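PDB 1W23: phosphoserine aminotransferase, which catalyses the reversible, pyridoxal-phosphate-dependent transamination between phosphoserine and 2-oxoglutarate in the second step of serine biosynthesis from 3-phosphoglycerate. Local coordinates for residues Leu56-Gln68 with Ile177-Met189. Residues are numbered along the deposited sequence; the frame is centred on the assembly and turned at random. Where two conformers were deposited one is given.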
loop_
_atom_site.group_PDB
_atom_site.type_symbol
_atom_site.label_atom_id
_atom_site.label_comp_id
_atom_site.label_asym_id
_atom_site.label_seq_id
_atom_site.Cartn_x
_atom_site.Cartn_y
_atom_site.Cartn_z
ATOM N N LEU A 56 -1.838 -20.475 2.079
ATOM C CA LEU A 56 -1.432 -20.868 0.734
ATOM C C LEU A 56 0.058 -20.647 0.574
ATOM O O LEU A 56 0.769 -21.499 0.026
ATOM C CB LEU A 56 -2.223 -20.085 -0.307
ATOM C CG LEU A 56 -3.661 -20.518 -0.514
ATOM C CD1 LEU A 56 -4.489 -19.498 -1.285
ATOM C CD2 LEU A 56 -3.666 -21.854 -1.254
ATOM N N LEU A 57 0.591 -19.489 1.017
ATOM C CA LEU A 57 2.030 -19.296 0.916
ATOM C C LEU A 57 2.832 -20.354 1.688
ATOM O O LEU A 57 3.832 -20.886 1.227
ATOM C CB LEU A 57 2.414 -17.902 1.472
ATOM C CG LEU A 57 2.343 -16.769 0.478
ATOM C CD1 LEU A 57 2.224 -15.390 1.121
ATOM C CD2 LEU A 57 3.582 -16.797 -0.418
ATOM N N ARG A 58 2.302 -20.664 2.882
ATOM C CA ARG A 58 2.945 -21.644 3.740
ATOM C C ARG A 58 3.017 -23.000 3.104
ATOM O O ARG A 58 4.038 -23.668 3.127
ATOM C CB ARG A 58 2.178 -21.699 5.039
ATOM C CG ARG A 58 2.738 -22.613 6.059
ATOM C CD ARG A 58 2.139 -22.393 7.466
ATOM N NE ARG A 58 2.296 -21.002 7.975
ATOM C CZ ARG A 58 3.443 -20.598 8.543
ATOM N NH1 ARG A 58 4.535 -21.313 8.765
ATOM N NH2 ARG A 58 3.541 -19.330 8.993
ATOM N N GLU A 59 1.891 -23.426 2.510
ATOM C CA GLU A 59 1.835 -24.721 1.817
ATOM C C GLU A 59 2.746 -24.693 0.591
ATOM O O GLU A 59 3.491 -25.659 0.331
ATOM C CB GLU A 59 0.373 -25.039 1.392
ATOM C CG GLU A 59 0.157 -26.272 0.589
ATOM C CD GLU A 59 -1.284 -26.500 0.131
ATOM O OE1 GLU A 59 -2.168 -25.637 0.375
ATOM O OE2 GLU A 59 -1.403 -27.525 -0.553
ATOM N N LEU A 60 2.664 -23.647 -0.232
ATOM C CA LEU A 60 3.329 -23.626 -1.509
ATOM C C LEU A 60 4.823 -23.567 -1.363
ATOM O O LEU A 60 5.524 -24.203 -2.178
ATOM C CB LEU A 60 2.805 -22.462 -2.355
ATOM C CG LEU A 60 1.417 -22.636 -2.898
ATOM C CD1 LEU A 60 0.854 -21.304 -3.410
ATOM C CD2 LEU A 60 1.392 -23.682 -4.007
ATOM N N LEU A 61 5.328 -22.825 -0.402
ATOM C CA LEU A 61 6.777 -22.694 -0.187
ATOM C C LEU A 61 7.277 -23.623 0.923
ATOM O O LEU A 61 8.473 -23.643 1.169
ATOM C CB LEU A 61 7.154 -21.252 0.082
ATOM C CG LEU A 61 7.102 -20.299 -1.077
ATOM C CD1 LEU A 61 7.314 -18.885 -0.577
ATOM C CD2 LEU A 61 8.164 -20.634 -2.138
ATOM N N GLN A 62 6.373 -24.399 1.532
ATOM C CA GLN A 62 6.772 -25.245 2.666
ATOM C C GLN A 62 7.487 -24.438 3.749
ATOM O O GLN A 62 8.588 -24.729 4.163
ATOM C CB GLN A 62 7.603 -26.467 2.195
ATOM C CG GLN A 62 6.783 -27.394 1.302
ATOM C CD GLN A 62 7.562 -28.612 0.826
ATOM O OE1 GLN A 62 7.857 -28.794 -0.356
ATOM N NE2 GLN A 62 7.895 -29.477 1.770
ATOM N N ILE A 63 6.812 -23.372 4.182
ATOM C CA ILE A 63 7.352 -22.495 5.216
ATOM C C ILE A 63 7.256 -23.150 6.596
ATOM O O ILE A 63 6.139 -23.554 6.971
ATOM C CB ILE A 63 6.636 -21.128 5.200
ATOM C CG1 ILE A 63 6.750 -20.471 3.831
ATOM C CG2 ILE A 63 7.141 -20.262 6.339
ATOM C CD1 ILE A 63 5.993 -19.159 3.686
ATOM N N PRO A 64 8.352 -23.314 7.309
ATOM C CA PRO A 64 8.256 -23.983 8.621
ATOM C C PRO A 64 7.451 -23.179 9.640
ATOM O O PRO A 64 7.255 -21.979 9.561
ATOM C CB PRO A 64 9.710 -24.092 9.063
ATOM C CG PRO A 64 10.532 -23.963 7.817
ATOM C CD PRO A 64 9.757 -23.013 6.965
ATOM N N ASN A 65 6.994 -23.900 10.671
ATOM C CA ASN A 65 6.082 -23.374 11.690
ATOM C C ASN A 65 6.678 -22.320 12.597
ATOM O O ASN A 65 5.933 -21.586 13.253
ATOM C CB ASN A 65 5.566 -24.545 12.584
ATOM C CG ASN A 65 4.318 -25.115 11.981
ATOM O OD1 ASN A 65 3.858 -24.574 10.958
ATOM N ND2 ASN A 65 3.836 -26.169 12.626
ATOM N N ASP A 66 8.031 -22.204 12.592
ATOM C CA ASP A 66 8.704 -21.172 13.389
ATOM C C ASP A 66 8.962 -19.904 12.583
ATOM O O ASP A 66 9.635 -19.006 13.061
ATOM C CB ASP A 66 9.969 -21.744 14.031
ATOM C CG ASP A 66 11.013 -22.252 13.093
ATOM O OD1 ASP A 66 10.752 -22.736 11.990
ATOM O OD2 ASP A 66 12.206 -22.235 13.422
ATOM N N TYR A 67 8.356 -19.794 11.395
ATOM C CA TYR A 67 8.352 -18.551 10.586
ATOM C C TYR A 67 6.939 -18.009 10.533
ATOM O O TYR A 67 5.966 -18.789 10.557
ATOM C CB TYR A 67 8.821 -18.802 9.143
ATOM C CG TYR A 67 10.264 -19.146 8.997
ATOM C CD1 TYR A 67 10.796 -20.359 9.432
ATOM C CD2 TYR A 67 11.149 -18.264 8.395
ATOM C CE1 TYR A 67 12.140 -20.655 9.274
ATOM C CE2 TYR A 67 12.478 -18.558 8.233
ATOM C CZ TYR A 67 12.974 -19.760 8.675
ATOM O OH TYR A 67 14.306 -20.092 8.558
ATOM N N GLN A 68 6.850 -16.672 10.464
ATOM C CA GLN A 68 5.552 -15.974 10.293
ATOM C C GLN A 68 5.598 -15.231 8.957
ATOM O O GLN A 68 6.654 -14.787 8.489
ATOM C CB GLN A 68 5.242 -15.054 11.423
ATOM C CG GLN A 68 3.774 -14.497 11.358
ATOM C CD GLN A 68 3.349 -13.812 12.606
ATOM O OE1 GLN A 68 2.661 -12.740 12.580
ATOM N NE2 GLN A 68 3.756 -14.396 13.713
ATOM N N ILE A 177 10.380 -14.739 -6.226
ATOM C CA ILE A 177 9.717 -15.536 -5.165
ATOM C C ILE A 177 8.608 -16.408 -5.770
ATOM O O ILE A 177 7.811 -15.984 -6.579
ATOM C CB ILE A 177 9.147 -14.616 -4.079
ATOM C CG1 ILE A 177 8.661 -15.403 -2.877
ATOM C CG2 ILE A 177 8.101 -13.634 -4.636
ATOM C CD1 ILE A 177 8.394 -14.590 -1.623
ATOM N N LEU A 178 8.579 -17.650 -5.310
ATOM C CA LEU A 178 7.534 -18.617 -5.726
ATOM C C LEU A 178 7.479 -18.830 -7.222
ATOM O O LEU A 178 6.461 -19.146 -7.809
ATOM C CB LEU A 178 6.173 -18.268 -5.116
ATOM C CG LEU A 178 5.095 -19.322 -5.102
ATOM C CD1 LEU A 178 5.543 -20.737 -4.923
ATOM C CD2 LEU A 178 4.010 -18.936 -4.074
ATOM N N SER A 179 8.696 -18.806 -7.826
ATOM C CA SER A 179 8.893 -19.262 -9.203
ATOM C C SER A 179 9.477 -20.677 -9.289
ATOM O O SER A 179 9.653 -21.190 -10.389
ATOM C CB SER A 179 9.815 -18.303 -9.944
ATOM O OG SER A 179 11.107 -18.269 -9.368
ATOM N N ARG A 180 9.769 -21.237 -8.132
ATOM C CA ARG A 180 10.460 -22.517 -7.971
ATOM C C ARG A 180 10.403 -22.899 -6.517
ATOM O O ARG A 180 10.162 -22.056 -5.654
ATOM C CB ARG A 180 11.913 -22.419 -8.472
ATOM C CG ARG A 180 12.689 -21.267 -7.849
ATOM C CD ARG A 180 14.044 -21.086 -8.526
ATOM N NE ARG A 180 14.700 -19.915 -7.902
ATOM C CZ ARG A 180 15.995 -19.624 -8.057
ATOM N NH1 ARG A 180 16.807 -20.353 -8.843
ATOM N NH2 ARG A 180 16.520 -18.568 -7.396
ATOM N N PRO A 181 10.697 -24.164 -6.195
ATOM C CA PRO A 181 10.798 -24.525 -4.770
ATOM C C PRO A 181 11.917 -23.768 -4.074
ATOM O O PRO A 181 12.911 -23.395 -4.696
ATOM C CB PRO A 181 11.061 -26.047 -4.811
ATOM C CG PRO A 181 10.484 -26.479 -6.136
ATOM C CD PRO A 181 10.888 -25.321 -7.067
ATOM N N LEU A 182 11.760 -23.610 -2.768
ATOM C CA LEU A 182 12.708 -22.908 -1.924
ATOM C C LEU A 182 12.856 -23.626 -0.598
ATOM O O LEU A 182 11.834 -23.945 -0.025
ATOM C CB LEU A 182 12.129 -21.504 -1.756
ATOM C CG LEU A 182 12.896 -20.464 -0.989
ATOM C CD1 LEU A 182 14.248 -20.176 -1.572
ATOM C CD2 LEU A 182 12.105 -19.137 -0.939
ATOM N N LYS A 183 14.049 -23.717 -0.076
ATOM C CA LYS A 183 14.357 -24.182 1.282
ATOM C C LYS A 183 14.377 -22.954 2.196
ATOM O O LYS A 183 15.431 -22.310 2.348
ATOM C CB LYS A 183 15.713 -24.873 1.340
ATOM C CG LYS A 183 16.224 -25.382 2.679
ATOM C CD LYS A 183 17.449 -26.331 2.582
ATOM C CE LYS A 183 18.497 -26.259 3.673
ATOM N NZ LYS A 183 19.888 -26.522 3.203
ATOM N N VAL A 184 13.199 -22.617 2.737
ATOM C CA VAL A 184 13.034 -21.389 3.524
ATOM C C VAL A 184 13.962 -21.386 4.736
ATOM O O VAL A 184 14.419 -20.317 5.141
ATOM C CB VAL A 184 11.553 -21.218 3.846
ATOM C CG1 VAL A 184 11.315 -20.152 4.883
ATOM C CG2 VAL A 184 10.753 -20.927 2.586
ATOM N N ASN A 185 14.224 -22.592 5.312
ATOM C CA ASN A 185 15.053 -22.597 6.510
ATOM C C ASN A 185 16.494 -22.189 6.271
ATOM O O ASN A 185 17.239 -22.051 7.256
ATOM C CB ASN A 185 14.885 -23.925 7.210
ATOM C CG ASN A 185 15.539 -25.059 6.555
ATOM O OD1 ASN A 185 16.315 -24.940 5.622
ATOM N ND2 ASN A 185 15.149 -26.174 7.168
ATOM N N GLN A 186 16.936 -21.948 5.030
ATOM C CA GLN A 186 18.251 -21.337 4.824
ATOM C C GLN A 186 18.273 -19.880 5.231
ATOM O O GLN A 186 19.388 -19.280 5.311
ATOM C CB GLN A 186 18.660 -21.461 3.335
ATOM C CG GLN A 186 18.943 -22.852 2.838
ATOM C CD GLN A 186 19.597 -22.927 1.451
ATOM O OE1 GLN A 186 18.981 -22.804 0.408
ATOM N NE2 GLN A 186 20.917 -23.100 1.422
ATOM N N PHE A 187 17.114 -19.236 5.416
ATOM C CA PHE A 187 16.996 -17.794 5.560
ATOM C C PHE A 187 16.473 -17.389 6.925
ATOM O O PHE A 187 15.581 -18.041 7.480
ATOM C CB PHE A 187 16.002 -17.255 4.511
ATOM C CG PHE A 187 16.514 -17.518 3.092
ATOM C CD1 PHE A 187 16.197 -18.691 2.420
ATOM C CD2 PHE A 187 17.323 -16.614 2.433
ATOM C CE1 PHE A 187 16.703 -18.934 1.145
ATOM C CE2 PHE A 187 17.840 -16.857 1.201
ATOM C CZ PHE A 187 17.541 -18.022 0.534
ATOM N N GLY A 188 16.943 -16.253 7.399
ATOM C CA GLY A 188 16.298 -15.582 8.502
ATOM C C GLY A 188 15.105 -14.736 8.109
ATOM O O GLY A 188 14.155 -14.575 8.880
ATOM N N MET A 189 15.183 -14.179 6.894
ATOM C CA MET A 189 14.093 -13.340 6.382
ATOM C C MET A 189 14.148 -13.333 4.874
ATOM O O MET A 189 15.256 -13.240 4.274
ATOM C CB MET A 189 14.215 -11.941 6.976
ATOM C CG MET A 189 13.094 -11.023 6.537
ATOM S SD MET A 189 13.142 -9.414 7.335
ATOM C CE MET A 189 13.279 -8.449 5.813
HETATM O O HOH W 1 9.402 -24.734 -1.562
HETATM O O HOH W 2 10.934 -24.635 2.533
HETATM O O HOH W 3 17.016 -20.952 9.797
#
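The ring of Y67 carries V184 CG1 over one face, a CH-pi contact 4.0 Å from the ring centroid, and meets the carbonyl oxygen of F187 at its edge, near the ring plane. The contact lies in the large PLP-binding domain of this fold-type I aminotransferase, where a Schellman motif at Q62 closes helix 44-61 ahead of strand 67-72, beside the loop leading into strand 189-193. The phenol OH of Y67 donates a hydrogen bond of 2.6 Å to F187 O, arriving almost in line with the carbonyl (C=O...O angle 160°). A phenylalanine here would probably keep the face packing on V184 but leave F187 O without this donor. The guanidinium of R58 bonds the backbone carbonyl of the same tyrosine, NH2 to Y67 O at 2.9 Å, nearly in the guanidinium plane. V184 divides its branches, CG1 also reaching P64 CD at 3.9 Å while CG2 faces I63 and the L61 carbonyl. Farther along, L178, its CG anti to the backbone N (chi1 -163°), sends CD2 against L60 and CD1 against L61; L251 of helix 241-256 also packs on it. Between the backbones, a water accepts from V184 N at 3.0 Å and lies 2.9 Å from Q62 O.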